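Probable histone-lysine N-methyltransferase, H3 lysine-9 specific SUVH9 (Arabidopsis thaliana, PDB 4NJ5) takes part in gene silencing and, apparently lacking methyltransferase activity, may bind methylated DNA and recruit RNA polymerase V to chromatin. Local coordinates at residues A[81-86]-A[188-193]; A[176-181]-A[192-197]; A[337-342]-A[354-359]; A[373-378]-A[498-503]; A[388-393]-A[484-489]. All coordinates share one frame; numbering follows the deposited sequence.

How the contacts relate
The five contacts illustrate how a multidomain chain is tied together by contacts between segments near and far in sequence. Contacts 1 and 2 belong to the SRA domain and share Val192 and Tyr193: strand 190-206 pairs with 83-84 on one flank and with 174-180 on the other, the centres about 8 Å apart. Contacts 4 and 5 lie in the SET domain, contact 5 nested in the loop that contact 4 closes, and touch through Leu502 and Leu488. Contact 3 joins the zinc cluster, through Cys340, to this domain; its centre is about 11 Å from that of contact 5, where Thr355 packs on Met487 and Phe489. Contacts 2 and 3, centres about 37 Å apart, lie on opposite sides of the chain's centre.

Contact 1 (A[81-86]-A[188-193]); sequences GDIFFF and SRVYVY
Phe84 and Tyr191 form an antiparallel hydrogen-bonded pair, each giving its N-H to the other's carbonyl, with Ile83 and Val192 as the adjoining non-hydrogen-bonded pair. Further along, Tyr193 N donates to Asp82 O (3.2 Å) and Gly81 N to Tyr193 O, while Val192 CA directs a C-H toward Asp82 O. A side chain extends the polar series. Arg189 bends at chi2 and chi3 and brings NH1 to Phe85 O, 3.0 Å away, in the plane of both the carbonyl and the guanidinium. Arg189 NH1 also lies 3.5 Å from Phe86 CD2, the ring and guanidinium planes 67° apart, and NH2 forms a salt bridge with Asp48. Val190 makes two of the apolar contacts, one with each branch. Its CG1, anti to the backbone N (chi1 166°), touches Ile83 CG2 at 4.1 Å. CG2 instead meets the edge of the Phe85 ring, 4.0 Å from CE1. Phe84 CB and Tyr191 CB meet at 4.1 Å, and the Tyr191 ring runs alongside the Phe86 backbone. Helix 8-35 adds Arg13, paired with Asp82, and Arg20, bonded to Ile83 O. This is a short strand, 83-84, laid beside a long one in the mixed sheet of the SRA domain.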
# COMPACT_ATOMS: atom_id res chain seq x y z
N GLY A 81 10.48 -4.17 6.29
CA GLY A 81 9.13 -4.62 6.01
C GLY A 81 8.40 -3.70 5.05
O GLY A 81 7.33 -4.05 4.55
N ASP A 82 8.97 -2.53 4.80
CA ASP A 82 8.42 -1.63 3.79
C ASP A 82 8.41 -2.34 2.44
O ASP A 82 9.37 -3.03 2.09
CB ASP A 82 9.23 -0.33 3.70
CG ASP A 82 9.01 0.58 4.89
OD1 ASP A 82 8.07 0.31 5.68
OD2 ASP A 82 9.76 1.56 5.03
N ILE A 83 7.32 -2.19 1.71
CA ILE A 83 7.19 -2.82 0.40
C ILE A 83 7.25 -1.79 -0.73
O ILE A 83 6.87 -0.63 -0.55
CB ILE A 83 5.88 -3.62 0.26
CG1 ILE A 83 4.67 -2.72 0.57
CG2 ILE A 83 5.91 -4.84 1.18
CD1 ILE A 83 3.34 -3.38 0.27
N PHE A 84 7.73 -2.24 -1.88
CA PHE A 84 7.87 -1.41 -3.06
C PHE A 84 7.49 -2.23 -4.29
O PHE A 84 7.58 -3.46 -4.27
CB PHE A 84 9.30 -0.90 -3.17
CG PHE A 84 9.77 -0.15 -1.96
CD1 PHE A 84 10.36 -0.82 -0.90
CD2 PHE A 84 9.58 1.22 -1.86
CE1 PHE A 84 10.77 -0.14 0.23
CE2 PHE A 84 10.00 1.90 -0.73
CZ PHE A 84 10.59 1.22 0.31
N PHE A 85 7.06 -1.56 -5.36
CA PHE A 85 6.54 -2.27 -6.52
C PHE A 85 7.41 -2.16 -7.77
O PHE A 85 7.19 -2.86 -8.75
CB PHE A 85 5.12 -1.80 -6.83
CG PHE A 85 4.17 -1.97 -5.69
CD1 PHE A 85 3.79 -3.23 -5.27
CD2 PHE A 85 3.65 -0.86 -5.04
CE1 PHE A 85 2.91 -3.40 -4.22
CE2 PHE A 85 2.76 -1.02 -3.98
CZ PHE A 85 2.39 -2.29 -3.58
N PHE A 86 8.39 -1.27 -7.73
CA PHE A 86 9.26 -1.05 -8.87
C PHE A 86 10.71 -0.88 -8.44
O PHE A 86 10.98 -0.39 -7.34
CB PHE A 86 8.81 0.20 -9.65
CG PHE A 86 7.38 0.16 -10.11
CD1 PHE A 86 6.39 0.79 -9.38
CD2 PHE A 86 7.03 -0.51 -11.28
CE1 PHE A 86 5.07 0.76 -9.80
CE2 PHE A 86 5.71 -0.54 -11.70
CZ PHE A 86 4.73 0.10 -10.96
N SER A 188 3.79 -6.36 -11.37
CA SER A 188 3.90 -7.82 -11.40
C SER A 188 4.73 -8.39 -10.25
O SER A 188 4.78 -9.61 -10.06
CB SER A 188 4.47 -8.27 -12.74
OG SER A 188 5.70 -7.62 -13.03
N ARG A 189 5.38 -7.53 -9.47
CA ARG A 189 6.21 -8.01 -8.37
C ARG A 189 6.21 -7.08 -7.15
O ARG A 189 5.79 -5.93 -7.23
CB ARG A 189 7.66 -8.25 -8.84
CG ARG A 189 8.60 -7.05 -8.66
CD ARG A 189 8.17 -5.85 -9.49
NE ARG A 189 8.41 -6.04 -10.92
CZ ARG A 189 8.15 -5.13 -11.85
NH1 ARG A 189 7.63 -3.96 -11.50
NH2 ARG A 189 8.40 -5.39 -13.12
N VAL A 190 6.71 -7.60 -6.03
CA VAL A 190 6.84 -6.83 -4.81
C VAL A 190 8.29 -6.84 -4.33
O VAL A 190 8.92 -7.90 -4.26
CB VAL A 190 5.92 -7.39 -3.70
CG1 VAL A 190 6.29 -6.82 -2.34
CG2 VAL A 190 4.46 -7.11 -4.02
N TYR A 191 8.83 -5.66 -4.03
CA TYR A 191 10.16 -5.56 -3.41
C TYR A 191 10.02 -5.21 -1.94
O TYR A 191 9.36 -4.23 -1.59
CB TYR A 191 11.03 -4.53 -4.13
CG TYR A 191 11.30 -4.89 -5.56
CD1 TYR A 191 12.09 -5.98 -5.88
CD2 TYR A 191 10.75 -4.15 -6.60
CE1 TYR A 191 12.32 -6.34 -7.20
CE2 TYR A 191 10.98 -4.49 -7.92
CZ TYR A 191 11.76 -5.59 -8.21
OH TYR A 191 11.99 -5.93 -9.52
N VAL A 192 10.63 -6.02 -1.08
CA VAL A 192 10.54 -5.79 0.35
C VAL A 192 11.92 -5.65 0.98
O VAL A 192 12.84 -6.40 0.66
CB VAL A 192 9.71 -6.89 1.06
CG1 VAL A 192 10.35 -8.26 0.87
CG2 VAL A 192 9.53 -6.56 2.53
N TYR A 193 12.07 -4.65 1.85
CA TYR A 193 13.33 -4.42 2.52
C TYR A 193 13.45 -5.35 3.73
O TYR A 193 12.60 -5.36 4.60
CB TYR A 193 13.42 -2.95 2.94
CG TYR A 193 14.62 -2.61 3.79
CD1 TYR A 193 15.91 -2.85 3.33
CD2 TYR A 193 14.47 -2.02 5.04
CE1 TYR A 193 17.01 -2.53 4.09
CE2 TYR A 193 15.57 -1.70 5.81
CZ TYR A 193 16.83 -1.95 5.33
OH TYR A 193 17.93 -1.63 6.10

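Contact 2 (A[176-181]-A[192-197]); sequences VIRGLK and VYDGLF
Val176 to Arg178 run antiparallel to Gly195 back to Val192, the strand axes approaching to 4.7 Å at 146°. Arg178 and Val192 exchange both backbone bonds, but Val176 gives its N-H to Gly195 O and takes that of Asp194, so two residues face one: a beta bulge, in which Gly195 adopts a positive phi. Among the side chains, Arg178 bends at chi3 (-82°) and brings NE to Asp194 OD2 at 2.7 Å, almost straight and nearly along the C-O axis, the guanidinium and carboxylate planes 50° apart; NH1 adds a weak bond. Asp135 is a second partner of NH1, and Ser229 OG of OD2. An alanine at Arg178 would probably leave Asp194 and Asp135 without the guanidinium they share, Ser229 still bonding to Asp194. Val176 CG2 lies 3.4 Å from Phe197 CD1, the two side chains crossing at a slant, and Leu180 CD1 touches Val192 CG1 at 3.8 Å. Around this hairpin, strand 117-124 pairs in parallel with 174-180, Leu218 of strand 212-220 touches Val176 and Phe197, and helix 228-240 covers Val192 with Ser229 and Leu232.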
# COMPACT_ATOMS: atom_id res chain seq x y z
N VAL A 176 19.73 -5.54 2.17
CA VAL A 176 19.17 -6.58 1.32
C VAL A 176 17.73 -6.26 0.98
O VAL A 176 16.89 -6.08 1.87
CB VAL A 176 19.23 -7.96 2.01
CG1 VAL A 176 18.35 -8.96 1.26
CG2 VAL A 176 20.66 -8.45 2.09
N ILE A 177 17.43 -6.17 -0.31
CA ILE A 177 16.06 -6.00 -0.76
C ILE A 177 15.64 -7.24 -1.54
O ILE A 177 16.26 -7.60 -2.54
CB ILE A 177 15.87 -4.76 -1.65
CG1 ILE A 177 16.08 -3.47 -0.85
CG2 ILE A 177 14.47 -4.76 -2.26
CD1 ILE A 177 17.53 -3.04 -0.72
N ARG A 178 14.58 -7.90 -1.07
CA ARG A 178 14.13 -9.11 -1.72
C ARG A 178 13.04 -8.83 -2.75
O ARG A 178 12.11 -8.07 -2.50
CB ARG A 178 13.69 -10.16 -0.70
CG ARG A 178 14.48 -11.47 -0.81
CD ARG A 178 14.07 -12.50 0.22
NE ARG A 178 14.70 -12.28 1.51
CZ ARG A 178 15.71 -13.00 1.99
NH1 ARG A 178 16.22 -12.72 3.18
NH2 ARG A 178 16.22 -14.00 1.28
N GLY A 179 13.19 -9.44 -3.92
CA GLY A 179 12.20 -9.34 -4.98
C GLY A 179 11.39 -10.62 -5.06
O GLY A 179 11.95 -11.72 -5.15
N LEU A 180 10.07 -10.48 -5.03
CA LEU A 180 9.18 -11.64 -5.01
C LEU A 180 8.05 -11.47 -6.01
O LEU A 180 7.47 -10.39 -6.13
CB LEU A 180 8.59 -11.83 -3.60
CG LEU A 180 9.48 -12.07 -2.38
CD1 LEU A 180 10.17 -10.79 -1.90
CD2 LEU A 180 8.68 -12.69 -1.24
N LYS A 181 7.72 -12.54 -6.73
CA LYS A 181 6.50 -12.53 -7.53
C LYS A 181 5.35 -12.60 -6.55
O LYS A 181 5.07 -13.66 -5.98
CB LYS A 181 6.43 -13.69 -8.51
CG LYS A 181 5.10 -13.72 -9.27
CD LYS A 181 4.99 -14.90 -10.23
CE LYS A 181 5.89 -14.71 -11.45
NZ LYS A 181 5.67 -13.38 -12.09
N VAL A 192 10.63 -6.02 -1.08
CA VAL A 192 10.54 -5.79 0.35
C VAL A 192 11.92 -5.65 0.98
O VAL A 192 12.84 -6.40 0.66
CB VAL A 192 9.71 -6.89 1.06
CG1 VAL A 192 10.35 -8.26 0.87
CG2 VAL A 192 9.53 -6.56 2.53
N TYR A 193 12.07 -4.65 1.85
CA TYR A 193 13.33 -4.42 2.52
C TYR A 193 13.45 -5.35 3.73
O TYR A 193 12.60 -5.36 4.60
CB TYR A 193 13.42 -2.95 2.94
CG TYR A 193 14.62 -2.61 3.79
CD1 TYR A 193 15.91 -2.85 3.33
CD2 TYR A 193 14.47 -2.02 5.04
CE1 TYR A 193 17.01 -2.53 4.09
CE2 TYR A 193 15.57 -1.70 5.81
CZ TYR A 193 16.83 -1.95 5.33
OH TYR A 193 17.93 -1.63 6.10
N ASP A 194 14.51 -6.15 3.75
CA ASP A 194 14.71 -7.12 4.83
C ASP A 194 15.79 -6.72 5.83
O ASP A 194 16.15 -7.49 6.72
CB ASP A 194 15.02 -8.52 4.27
CG ASP A 194 13.78 -9.28 3.86
OD1 ASP A 194 12.67 -8.93 4.33
OD2 ASP A 194 13.91 -10.24 3.07
N GLY A 195 16.33 -5.51 5.68
CA GLY A 195 17.29 -5.00 6.64
C GLY A 195 18.75 -5.22 6.28
O GLY A 195 19.13 -5.25 5.10
N LEU A 196 19.58 -5.36 7.31
CA LEU A 196 21.03 -5.36 7.15
C LEU A 196 21.66 -6.74 7.33
O LEU A 196 21.31 -7.49 8.24
CB LEU A 196 21.66 -4.37 8.13
CG LEU A 196 21.14 -2.94 8.00
CD1 LEU A 196 21.73 -2.03 9.06
CD2 LEU A 196 21.43 -2.40 6.60
N PHE A 197 22.59 -7.06 6.44
CA PHE A 197 23.31 -8.32 6.45
C PHE A 197 24.79 -8.01 6.36
O PHE A 197 25.17 -6.94 5.90
CB PHE A 197 22.91 -9.17 5.24
CG PHE A 197 21.55 -9.82 5.35
CD1 PHE A 197 20.39 -9.07 5.38
CD2 PHE A 197 21.45 -11.21 5.38
CE1 PHE A 197 19.15 -9.68 5.46
CE2 PHE A 197 20.21 -11.82 5.47
CZ PHE A 197 19.06 -11.05 5.51

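Contact 3 (A[337-342]-A[354-359]); sequences IHECGS and VTQKGL. With ZN (zinc ion), chain B; ZN (zinc ion), chain C.
The carboxylate of Glu339 receives four hydrogen bonds from Thr355 and Gln356, one from well above its plane and three around its rim. From above comes Thr355 OG1, 2.6 Å from Glu339 OE2 and 50° out of the plane. Thr355 N approaches Glu339 OE2 on the syn side at 2.7 Å, a little out of the plane. On the other oxygen, Glu339 OE1, the syn lone pair takes the longer bond from Gln356 N (3.3 Å), and NE2 of Gln356 arrives on the anti side at 3.0 Å. The amide of Gln356 is turned just 28° from the carboxylate, and its NE2 also binds Cys340 O, 2.9 Å away, with both acceptors near the amide plane; OE1 of Gln356 accepts from Arg353. Thr355 OG1 stands between its own N and carbonyl carbon (chi1 67°), which sets hydroxyl and N-H to work on one oxygen. Cys340 SG points elsewhere, bridging two zinc ions at 2.4 Å from each; Cys302, Cys314 and Cys344 complete one site, Cys308, Cys346 and Cys350 the other. The chemistry is that of a buried acid wrapped in donors: with two N-H groups from the start of the 3-10 turn 355-357 directed at it, Glu339 is likely to stay ionised. Glu339, the neighbour in sequence of the zinc-bridging Cys340, and the Cys340 carbonyl are both fastened to this turn, whose Thr355 packs its methyl against Phe489 of the neighbouring sheet.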
# COMPACT_ATOMS: atom_id res chain seq x y z
N ILE A 337 -17.80 11.95 -3.46
CA ILE A 337 -17.59 11.26 -4.72
C ILE A 337 -18.91 10.78 -5.31
O ILE A 337 -19.69 10.08 -4.65
CB ILE A 337 -16.64 10.05 -4.55
CG1 ILE A 337 -15.30 10.51 -3.98
CG2 ILE A 337 -16.46 9.34 -5.88
CD1 ILE A 337 -14.31 9.38 -3.74
N HIS A 338 -19.18 11.19 -6.55
CA HIS A 338 -20.35 10.71 -7.28
C HIS A 338 -19.94 9.61 -8.25
O HIS A 338 -19.39 9.89 -9.32
CB HIS A 338 -21.02 11.86 -8.05
CG HIS A 338 -21.52 12.97 -7.18
ND1 HIS A 338 -22.80 13.01 -6.68
CD2 HIS A 338 -20.91 14.09 -6.73
CE1 HIS A 338 -22.96 14.10 -5.96
NE2 HIS A 338 -21.83 14.77 -5.97
N GLU A 339 -20.19 8.36 -7.87
CA GLU A 339 -19.95 7.24 -8.77
C GLU A 339 -21.11 7.09 -9.73
O GLU A 339 -22.21 7.59 -9.47
CB GLU A 339 -19.72 5.94 -7.99
CG GLU A 339 -18.35 5.84 -7.35
CD GLU A 339 -18.09 4.50 -6.68
OE1 GLU A 339 -18.89 3.56 -6.88
OE2 GLU A 339 -17.08 4.39 -5.96
N CYS A 340 -20.88 6.41 -10.85
CA CYS A 340 -21.96 6.13 -11.78
C CYS A 340 -22.95 5.15 -11.17
O CYS A 340 -22.56 4.26 -10.40
CB CYS A 340 -21.41 5.57 -13.08
SG CYS A 340 -20.30 6.71 -13.93
N GLY A 341 -24.22 5.31 -11.50
CA GLY A 341 -25.26 4.42 -11.00
C GLY A 341 -26.08 3.81 -12.12
O GLY A 341 -25.65 3.79 -13.28
N SER A 342 -27.28 3.33 -11.78
CA SER A 342 -28.13 2.65 -12.74
C SER A 342 -28.60 3.58 -13.86
O SER A 342 -28.91 3.13 -14.96
CB SER A 342 -29.33 2.00 -12.04
OG SER A 342 -30.09 2.96 -11.32
N VAL A 354 -15.99 2.26 -8.59
CA VAL A 354 -15.06 1.57 -7.70
C VAL A 354 -15.70 0.99 -6.44
O VAL A 354 -15.72 -0.23 -6.26
CB VAL A 354 -13.87 2.48 -7.32
CG1 VAL A 354 -12.98 1.80 -6.28
CG2 VAL A 354 -13.06 2.83 -8.55
N THR A 355 -16.23 1.85 -5.57
CA THR A 355 -16.69 1.42 -4.25
C THR A 355 -17.96 0.56 -4.27
O THR A 355 -18.21 -0.20 -3.33
CB THR A 355 -16.88 2.61 -3.28
OG1 THR A 355 -17.97 3.42 -3.72
CG2 THR A 355 -15.61 3.45 -3.21
N GLN A 356 -18.75 0.67 -5.33
CA GLN A 356 -19.97 -0.12 -5.46
C GLN A 356 -19.69 -1.62 -5.65
O GLN A 356 -20.59 -2.44 -5.53
CB GLN A 356 -20.86 0.42 -6.58
CG GLN A 356 -20.25 0.33 -7.97
CD GLN A 356 -20.97 1.19 -9.00
OE1 GLN A 356 -21.59 0.68 -9.94
NE2 GLN A 356 -20.88 2.51 -8.84
N LYS A 357 -18.43 -1.96 -5.95
CA LYS A 357 -18.00 -3.35 -6.06
C LYS A 357 -17.97 -4.05 -4.70
O LYS A 357 -18.05 -5.28 -4.63
CB LYS A 357 -16.61 -3.45 -6.68
CG LYS A 357 -16.57 -3.83 -8.15
CD LYS A 357 -16.91 -2.65 -9.03
CE LYS A 357 -16.62 -2.94 -10.49
NZ LYS A 357 -17.54 -2.18 -11.38
N GLY A 358 -17.82 -3.27 -3.64
CA GLY A 358 -17.73 -3.83 -2.29
C GLY A 358 -16.38 -4.45 -1.99
O GLY A 358 -15.49 -4.45 -2.84
N LEU A 359 -16.23 -4.98 -0.78
CA LEU A 359 -14.97 -5.58 -0.35
C LEU A 359 -14.52 -6.70 -1.28
O LEU A 359 -15.32 -7.53 -1.70
CB LEU A 359 -15.09 -6.10 1.09
CG LEU A 359 -13.93 -6.94 1.63
CD1 LEU A 359 -12.66 -6.11 1.78
CD2 LEU A 359 -14.30 -7.62 2.94
ZN ZN B . -21.90 8.11 -14.96
ZN ZN C . -19.23 5.70 -15.83

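Contact 4 (A[373-378]-A[498-503]); sequences WGVRSL and TELSLD
Thr498 reaches Ser377 through a water, which accepts from Ser377 N and lies 2.7 Å from Thr498 O. Thr498 O is also 3.9 Å from Arg376 CB, while the far end of Arg376 turns away to pair with Glu364. At Glu499 the side chain is fully extended, CG anti to the backbone N (chi1 178°), and runs back along the opposite strand: CG sits 3.7 Å from Val375 O. Gly374 has no side chain here, where a beta carbon would probably run into Glu499 OE1, which is held by Ser462 OG and by a second water. That water accepts from Val375 N and donates to both Glu499 OE1 and Leu500 O. The sequence starting at Glu499 corresponds to the C-terminal ELxxDY motif, which, as in other SET domains, probably lies against the segment equivalent to the family's NHSC motif to make the pseudoknot; strand 373-377, outermost in its four-stranded sheet, holds the WGV sequence. Leu500 makes the direct backbone bond, its N 2.8 Å from Val375 O and nearly straight at 177°. Its CD1 touches Val375 CG1 at 4.2 Å, and its side chain rests on Val469. Beyond, in the short, weakly bonded strand 501-502, Leu502 bonds by its backbone to Ser462 of the parallel strand 462-463.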
# COMPACT_ATOMS: atom_id res chain seq x y z
N TRP A 373 -10.15 -5.29 19.51
CA TRP A 373 -9.99 -6.07 18.29
C TRP A 373 -9.41 -5.16 17.22
O TRP A 373 -9.60 -3.94 17.26
CB TRP A 373 -11.34 -6.65 17.83
CG TRP A 373 -11.89 -7.71 18.75
CD1 TRP A 373 -12.67 -7.51 19.85
CD2 TRP A 373 -11.69 -9.12 18.65
NE1 TRP A 373 -12.97 -8.71 20.44
CE2 TRP A 373 -12.38 -9.72 19.73
CE3 TRP A 373 -11.00 -9.95 17.76
CZ2 TRP A 373 -12.40 -11.10 19.93
CZ3 TRP A 373 -11.01 -11.32 17.97
CH2 TRP A 373 -11.71 -11.88 19.04
N GLY A 374 -8.68 -5.74 16.28
CA GLY A 374 -8.05 -4.97 15.22
C GLY A 374 -8.28 -5.62 13.88
O GLY A 374 -8.75 -6.75 13.80
N VAL A 375 -7.96 -4.91 12.81
CA VAL A 375 -8.14 -5.43 11.47
C VAL A 375 -6.84 -5.32 10.69
O VAL A 375 -6.18 -4.28 10.71
CB VAL A 375 -9.24 -4.66 10.72
CG1 VAL A 375 -9.39 -5.21 9.30
CG2 VAL A 375 -10.55 -4.73 11.48
N ARG A 376 -6.46 -6.40 10.01
CA ARG A 376 -5.29 -6.40 9.15
C ARG A 376 -5.66 -7.05 7.82
O ARG A 376 -6.66 -7.76 7.73
CB ARG A 376 -4.15 -7.17 9.81
CG ARG A 376 -4.55 -8.56 10.29
CD ARG A 376 -3.35 -9.44 10.58
NE ARG A 376 -2.75 -9.18 11.89
CZ ARG A 376 -2.91 -9.96 12.95
NH1 ARG A 376 -3.65 -11.05 12.87
NH2 ARG A 376 -2.31 -9.65 14.10
N SER A 377 -4.86 -6.81 6.79
CA SER A 377 -5.12 -7.39 5.47
C SER A 377 -4.14 -8.50 5.13
O SER A 377 -2.94 -8.36 5.38
CB SER A 377 -5.07 -6.31 4.40
OG SER A 377 -5.12 -6.88 3.10
N LEU A 378 -4.63 -9.59 4.55
CA LEU A 378 -3.75 -10.65 4.06
C LEU A 378 -3.15 -10.23 2.72
O LEU A 378 -2.10 -10.73 2.31
CB LEU A 378 -4.48 -11.98 3.89
CG LEU A 378 -5.35 -12.54 5.02
CD1 LEU A 378 -5.67 -14.00 4.77
CD2 LEU A 378 -4.69 -12.38 6.38
N THR A 498 -0.01 -5.59 8.49
CA THR A 498 0.01 -4.33 9.15
C THR A 498 -1.39 -3.93 9.53
O THR A 498 -2.27 -3.97 8.74
CB THR A 498 0.67 -3.25 8.28
OG1 THR A 498 2.04 -3.58 8.07
CG2 THR A 498 0.57 -1.94 8.90
N GLU A 499 -1.59 -3.57 10.77
CA GLU A 499 -2.89 -3.17 11.23
C GLU A 499 -3.41 -1.91 10.52
O GLU A 499 -2.70 -0.98 10.29
CB GLU A 499 -2.92 -3.03 12.76
CG GLU A 499 -4.25 -2.58 13.31
CD GLU A 499 -4.37 -2.56 14.82
OE1 GLU A 499 -5.43 -2.28 15.30
OE2 GLU A 499 -3.45 -2.81 15.55
N LEU A 500 -4.69 -1.92 10.22
CA LEU A 500 -5.31 -0.75 9.62
C LEU A 500 -5.80 0.16 10.73
O LEU A 500 -6.30 -0.31 11.75
CB LEU A 500 -6.48 -1.16 8.74
CG LEU A 500 -6.17 -2.10 7.58
CD1 LEU A 500 -7.45 -2.40 6.81
CD2 LEU A 500 -5.11 -1.49 6.67
N SER A 501 -5.68 1.47 10.53
CA SER A 501 -6.12 2.41 11.54
C SER A 501 -6.84 3.62 10.94
O SER A 501 -6.57 4.01 9.80
CB SER A 501 -4.94 2.87 12.40
OG SER A 501 -3.94 3.48 11.61
N LEU A 502 -7.74 4.19 11.72
CA LEU A 502 -8.50 5.37 11.34
C LEU A 502 -8.41 6.43 12.43
O LEU A 502 -8.32 6.10 13.61
CB LEU A 502 -9.97 5.02 11.13
CG LEU A 502 -10.39 4.30 9.86
CD1 LEU A 502 -11.72 3.59 10.08
CD2 LEU A 502 -10.50 5.29 8.71
N ASP A 503 -8.45 7.70 12.04
CA ASP A 503 -8.55 8.79 13.00
C ASP A 503 -10.02 9.11 13.22
O ASP A 503 -10.64 9.81 12.41
CB ASP A 503 -7.80 10.03 12.51
CG ASP A 503 -7.63 11.08 13.59
OD1 ASP A 503 -8.27 10.96 14.66
OD2 ASP A 503 -6.86 12.04 13.38
O HOH W 1 -7.70 -2.12 13.45
O HOH W 2 -2.42 -5.19 6.32

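Contact 5 (A[388-393]-A[484-489]); sequences CEYAGV and PRVMLF
Cys388 to Tyr390 and Val486 to Leu488 make an antiparallel strand contact with a salt bridge across it, where 386-389 is an outer strand of a four-stranded mixed sheet to which the SET strands contribute. Leu488 N bonds to Cys388 O at 2.9 Å, and Tyr390 N to Val486 O at 2.8 Å. Between these bonds Glu389 faces Met487, whose SD lies 3.6 Å from Glu389 CG. With CG anti to the backbone N (chi1 -175°) and the chain extended, Glu389 OE2 offers its syn lone pair to Arg485 NH2 at 2.8 Å. The carboxylate meets the guanidinium at its edge, the planes 76° apart. Thr285 N also bonds to OE2, and a water that accepts from Val486 N sits 2.7 Å from Glu389 OE2. An alanine at Glu389 would probably leave Arg485 NH2 without its carboxylate and Thr285 N without its acceptor. Beyond the pair, Tyr390 CB packs on Val486 CG1 at 3.8 Å. The pairing is a short antiparallel ladder of the beta-rich SET fold, with strand 469-475 on the far side of 485-490.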
# COMPACT_ATOMS: atom_id res chain seq x y z
N CYS A 388 -12.81 -1.13 1.71
CA CYS A 388 -14.16 -1.58 2.00
C CYS A 388 -14.98 -0.39 2.47
O CYS A 388 -14.43 0.68 2.76
CB CYS A 388 -14.14 -2.62 3.11
SG CYS A 388 -13.53 -1.96 4.67
N GLU A 389 -16.29 -0.58 2.56
CA GLU A 389 -17.18 0.41 3.13
C GLU A 389 -17.06 0.35 4.65
O GLU A 389 -16.66 -0.68 5.21
CB GLU A 389 -18.62 0.11 2.70
CG GLU A 389 -19.66 1.14 3.12
CD GLU A 389 -21.04 0.87 2.51
OE1 GLU A 389 -21.13 0.05 1.58
OE2 GLU A 389 -22.03 1.49 2.96
N TYR A 390 -17.39 1.45 5.32
CA TYR A 390 -17.59 1.45 6.77
C TYR A 390 -19.09 1.30 7.02
O TYR A 390 -19.82 2.29 7.00
CB TYR A 390 -17.05 2.73 7.40
CG TYR A 390 -17.19 2.75 8.91
CD1 TYR A 390 -18.33 3.26 9.52
CD2 TYR A 390 -16.18 2.26 9.72
CE1 TYR A 390 -18.47 3.26 10.90
CE2 TYR A 390 -16.30 2.26 11.10
CZ TYR A 390 -17.45 2.77 11.68
OH TYR A 390 -17.58 2.78 13.06
N ALA A 391 -19.54 0.07 7.23
CA ALA A 391 -20.98 -0.23 7.24
C ALA A 391 -21.62 -0.30 8.63
O ALA A 391 -21.19 -1.07 9.49
CB ALA A 391 -21.27 -1.50 6.45
N GLY A 392 -22.66 0.49 8.83
CA GLY A 392 -23.43 0.48 10.06
C GLY A 392 -24.88 0.83 9.78
O GLY A 392 -25.30 0.84 8.62
N VAL A 393 -25.64 1.10 10.83
CA VAL A 393 -27.03 1.50 10.67
C VAL A 393 -27.15 3.02 10.77
O VAL A 393 -26.91 3.60 11.82
CB VAL A 393 -27.93 0.82 11.73
CG1 VAL A 393 -29.38 1.26 11.56
CG2 VAL A 393 -27.81 -0.69 11.65
N PRO A 484 -24.56 10.16 2.24
CA PRO A 484 -23.62 9.41 1.40
C PRO A 484 -23.03 8.25 2.17
O PRO A 484 -23.09 8.23 3.40
CB PRO A 484 -22.52 10.44 1.12
CG PRO A 484 -22.52 11.30 2.33
CD PRO A 484 -23.96 11.40 2.76
N ARG A 485 -22.47 7.27 1.47
CA ARG A 485 -21.83 6.15 2.14
C ARG A 485 -20.43 6.53 2.62
O ARG A 485 -19.84 7.50 2.15
CB ARG A 485 -21.79 4.92 1.23
CG ARG A 485 -23.18 4.47 0.82
CD ARG A 485 -23.17 3.10 0.18
NE ARG A 485 -24.53 2.63 -0.06
CZ ARG A 485 -25.22 1.87 0.79
NH1 ARG A 485 -26.46 1.50 0.49
NH2 ARG A 485 -24.67 1.46 1.92
N VAL A 486 -19.92 5.76 3.57
CA VAL A 486 -18.59 5.97 4.11
C VAL A 486 -17.67 4.91 3.53
O VAL A 486 -17.81 3.73 3.84
CB VAL A 486 -18.60 5.88 5.65
CG1 VAL A 486 -17.26 6.29 6.23
CG2 VAL A 486 -19.72 6.75 6.22
N MET A 487 -16.74 5.33 2.67
CA MET A 487 -15.85 4.39 2.00
C MET A 487 -14.40 4.59 2.43
O MET A 487 -13.92 5.72 2.51
CB MET A 487 -15.98 4.52 0.48
CG MET A 487 -17.39 4.28 -0.04
SD MET A 487 -17.95 2.60 0.26
CE MET A 487 -19.46 2.55 -0.71
N LEU A 488 -13.71 3.49 2.70
CA LEU A 488 -12.35 3.56 3.22
C LEU A 488 -11.32 3.25 2.15
O LEU A 488 -11.50 2.34 1.34
CB LEU A 488 -12.18 2.61 4.41
CG LEU A 488 -13.20 2.83 5.53
CD1 LEU A 488 -13.01 1.80 6.62
CD2 LEU A 488 -13.07 4.24 6.09
N PHE A 489 -10.23 4.01 2.16
CA PHE A 489 -9.17 3.83 1.19
C PHE A 489 -7.83 3.73 1.89
O PHE A 489 -7.58 4.42 2.88
CB PHE A 489 -9.14 5.01 0.21
CG PHE A 489 -10.35 5.11 -0.67
CD1 PHE A 489 -11.54 5.64 -0.17
CD2 PHE A 489 -10.30 4.72 -1.99
CE1 PHE A 489 -12.66 5.74 -0.98
CE2 PHE A 489 -11.42 4.82 -2.81
CZ PHE A 489 -12.60 5.33 -2.30
O HOH W 3 -21.23 3.54 4.52